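Local coordinates for protein PKS (Streptomyces albus, PDB 4OQJ) that probably carries out chain-extending condensation through its ketosynthase domain during biosynthesis of the antibiotic oxazolomycin by an AT-less polyketide synthase, at residues 167-172 / 188-193. Residues are numbered along the deposited sequence; the frame is centred on the assembly and turned at random.
Sequences NDKDFV and STNTAC
Ser188 and Asn190, both in strand 186-190, face the turn that leads into helix 171-180, and each side chain answers to Lys169 in a different way. With OG anti to the carbonyl carbon (chi1 -61°), Ser188 donates a hydrogen bond to Lys169 O over 2.9 Å. It comes in bent from the carbonyl axis, at 136° at the oxygen, and 22° out of the carbonyl plane. Val172 closes in on the same hydroxyl, its CG1 lying 3.3 Å from Ser188 OG. A water donates both to Lys169 O and, at 2.8 Å, to Asn190 OD1, so the turn carbonyl is tied to the strand twice. The Lys169 chain, bent at chi2, passes obliquely over the Asn190 amide, with CD 3.8 Å from both OD1 and ND2. Lys169 NZ and Asn190 ND2, 3.7 Å apart, are two donors converging on Val138 O of the adjacent strand 132-138, the amide only weakly. NZ also forms salt bridges to Asp168 and Asp170 of the second subunit, where strand 186-190 continues the sheet across the thiolase-fold dimer interface. The partner's carboxylates probably offset the charge of this buried ammonium, which suggests that the turn-to-strand contact is completed by dimerisation.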
ATOM      1  N   ASN A 167       8.524 -16.252  -3.782  1.00 14.95           N
ATOM      2  CA  ASN A 167       7.288 -16.626  -3.094  1.00 14.03           C
ATOM      3  C   ASN A 167       6.721 -15.645  -2.080  1.00 12.91           C
ATOM      4  O   ASN A 167       5.527 -15.713  -1.771  1.00 12.57           O
ATOM      5  CB  ASN A 167       7.489 -17.968  -2.393  1.00 14.47           C
ATOM      6  CG  ASN A 167       7.339 -19.124  -3.347  1.00 15.77           C
ATOM      7  OD1 ASN A 167       6.228 -19.577  -3.613  1.00 14.15           O
ATOM      8  ND2 ASN A 167       8.458 -19.587  -3.898  1.00 15.50           N
ATOM      9  N   ASP A 168       7.538 -14.751  -1.542  1.00 12.50           N
ATOM     10  CA  ASP A 168       7.005 -13.859  -0.520  1.00 12.33           C
ATOM     11  C   ASP A 168       6.098 -12.803  -1.180  1.00 11.94           C
ATOM     12  O   ASP A 168       6.277 -12.446  -2.354  1.00 10.62           O
ATOM     13  CB  ASP A 168       8.137 -13.226   0.282  1.00 15.56           C
ATOM     14  CG  ASP A 168       7.717 -12.890   1.708  1.00 22.93           C
ATOM     15  OD1 ASP A 168       6.638 -13.359   2.135  1.00 24.41           O
ATOM     16  OD2 ASP A 168       8.471 -12.183   2.405  1.00 22.16           O
ATOM     17  N   LYS A 169       5.097 -12.341  -0.438  1.00 12.17           N
ATOM     18  CA  LYS A 169       4.081 -11.416  -0.972  1.00 15.32           C
ATOM     19  C   LYS A 169       4.698 -10.160  -1.578  1.00 11.58           C
ATOM     20  O   LYS A 169       4.176  -9.606  -2.548  1.00 14.08           O
ATOM     21  CB  LYS A 169       3.105 -11.003   0.138  1.00 22.03           C
ATOM     22  CG  LYS A 169       2.347 -12.159   0.750  1.00 29.85           C
ATOM     23  CD  LYS A 169       0.839 -11.929   0.721  1.00 22.53           C
ATOM     24  CE  LYS A 169       0.116 -13.115   1.320  1.00 15.57           C
ATOM     25  NZ  LYS A 169      -1.334 -12.857   1.480  1.00 13.92           N
ATOM     26  N   ASP A 170       5.804  -9.729  -0.980  1.00 10.03           N
ATOM     27  CA  ASP A 170       6.517  -8.510  -1.359  1.00 12.69           C
ATOM     28  C   ASP A 170       6.879  -8.444  -2.820  1.00 17.44           C
ATOM     29  O   ASP A 170       7.147  -7.357  -3.329  1.00 22.68           O
ATOM     30  CB  ASP A 170       7.834  -8.367  -0.592  1.00 15.30           C
ATOM     31  CG  ASP A 170       7.665  -8.416   0.887  1.00 17.59           C
ATOM     32  OD1 ASP A 170       7.071  -9.397   1.378  1.00 16.17           O
ATOM     33  OD2 ASP A 170       8.139  -7.469   1.572  1.00 15.62           O
ATOM     34  N   PHE A 171       6.953  -9.593  -3.484  1.00 13.85           N
ATOM     35  CA  PHE A 171       7.592  -9.616  -4.798  1.00 12.21           C
ATOM     36  C   PHE A 171       6.608  -9.674  -5.949  1.00 11.67           C
ATOM     37  O   PHE A 171       7.025  -9.618  -7.090  1.00 12.21           O
ATOM     38  CB  PHE A 171       8.597 -10.773  -4.845  1.00 12.27           C
ATOM     39  CG  PHE A 171       9.667 -10.640  -3.804  1.00 12.31           C
ATOM     40  CD1 PHE A 171      10.679  -9.703  -3.948  1.00 14.69           C
ATOM     41  CD2 PHE A 171       9.629 -11.392  -2.642  1.00 11.89           C
ATOM     42  CE1 PHE A 171      11.656  -9.542  -2.966  1.00 13.44           C
ATOM     43  CE2 PHE A 171      10.600 -11.231  -1.664  1.00 14.62           C
ATOM     44  CZ  PHE A 171      11.608 -10.301  -1.823  1.00 13.32           C
ATOM     45  N   VAL A 172       5.298  -9.719  -5.677  1.00 11.71           N
ATOM     46  CA  VAL A 172       4.343  -9.821  -6.787  1.00 10.68           C
ATOM     47  C   VAL A 172       4.354  -8.548  -7.629  1.00 11.55           C
ATOM     48  O   VAL A 172       4.380  -8.627  -8.852  1.00 11.99           O
ATOM     49  CB  VAL A 172       2.888 -10.123  -6.335  1.00  8.07           C
ATOM     50  CG1 VAL A 172       2.294  -9.063  -5.404  1.00  9.11           C
ATOM     51  CG2 VAL A 172       1.975 -10.318  -7.553  1.00  8.85           C
ATOM     52  N   SER A 188       3.351  -4.041  -3.100  1.00  9.60           N
ATOM     53  CA  SER A 188       2.430  -5.114  -2.736  1.00 13.48           C
ATOM     54  C   SER A 188       1.571  -4.645  -1.572  1.00 11.85           C
ATOM     55  O   SER A 188       2.074  -4.184  -0.544  1.00 12.59           O
ATOM     56  CB  SER A 188       3.164  -6.403  -2.393  1.00 14.71           C
ATOM     57  OG  SER A 188       3.906  -6.836  -3.524  1.00 17.92           O
ATOM     58  N   THR A 189       0.264  -4.719  -1.784  1.00  9.61           N
ATOM     59  CA  THR A 189      -0.724  -4.210  -0.846  1.00 14.33           C
ATOM     60  C   THR A 189      -1.681  -5.345  -0.509  1.00 10.90           C
ATOM     61  O   THR A 189      -2.197  -6.033  -1.403  1.00 11.86           O
ATOM     62  CB  THR A 189      -1.486  -3.008  -1.440  1.00 20.30           C
ATOM     63  OG1 THR A 189      -2.443  -3.476  -2.373  1.00 27.74           O
ATOM     64  CG2 THR A 189      -0.539  -2.072  -2.177  1.00 19.83           C
ATOM     65  N   ASN A 190      -1.909  -5.555   0.778  1.00  8.17           N
ATOM     66  CA  ASN A 190      -2.690  -6.688   1.246  1.00  9.87           C
ATOM     67  C   ASN A 190      -3.608  -6.301   2.412  1.00 12.23           C
ATOM     68  O   ASN A 190      -3.131  -5.790   3.420  1.00 11.91           O
ATOM     69  CB  ASN A 190      -1.747  -7.806   1.682  1.00 10.97           C
ATOM     70  CG  ASN A 190      -1.171  -8.564   0.516  1.00 15.07           C
ATOM     71  OD1 ASN A 190      -0.045  -8.306   0.075  1.00 14.11           O
ATOM     72  ND2 ASN A 190      -1.952  -9.501  -0.009  1.00 14.79           N
ATOM     73  N   THR A 191      -4.910  -6.554   2.254  1.00 11.37           N
ATOM     74  CA  THR A 191      -5.895  -6.339   3.311  1.00 13.05           C
ATOM     75  C   THR A 191      -6.928  -7.460   3.275  1.00 13.03           C
ATOM     76  O   THR A 191      -8.116  -7.236   3.491  1.00  9.83           O
ATOM     77  CB  THR A 191      -6.606  -4.968   3.152  1.00 17.47           C
ATOM     78  OG1 THR A 191      -7.292  -4.924   1.895  1.00 16.10           O
ATOM     79  CG2 THR A 191      -5.588  -3.823   3.195  1.00 15.71           C
ATOM     80  N   ALA A 192      -6.467  -8.664   2.986  1.00  8.66           N
ATOM     81  CA  ALA A 192      -7.352  -9.823   2.856  1.00 10.12           C
ATOM     82  C   ALA A 192      -8.448  -9.592   1.792  1.00  9.35           C
ATOM     83  O   ALA A 192      -8.135  -9.171   0.685  1.00 11.23           O
ATOM     84  CB  ALA A 192      -7.960 -10.181   4.228  1.00 11.31           C
ATOM     85  N   CYS A 193      -9.708  -9.885   2.103  1.00  9.32           N
ATOM     86  CA  CYS A 193     -10.778  -9.917   1.090  1.00 12.25           C
ATOM     87  C   CYS A 193     -11.007  -8.596   0.370  1.00 14.20           C
ATOM     88  O   CYS A 193     -11.597  -8.578  -0.709  1.00 15.81           O
ATOM     89  CB  CYS A 193     -12.123 -10.343   1.721  1.00 13.98           C
ATOM     90  SG  CYS A 193     -11.983 -11.401   3.130  1.00 23.57           S
TER
HETATM   91  O   HOH W   1       1.036  -9.535  -2.241  1.00 19.71           O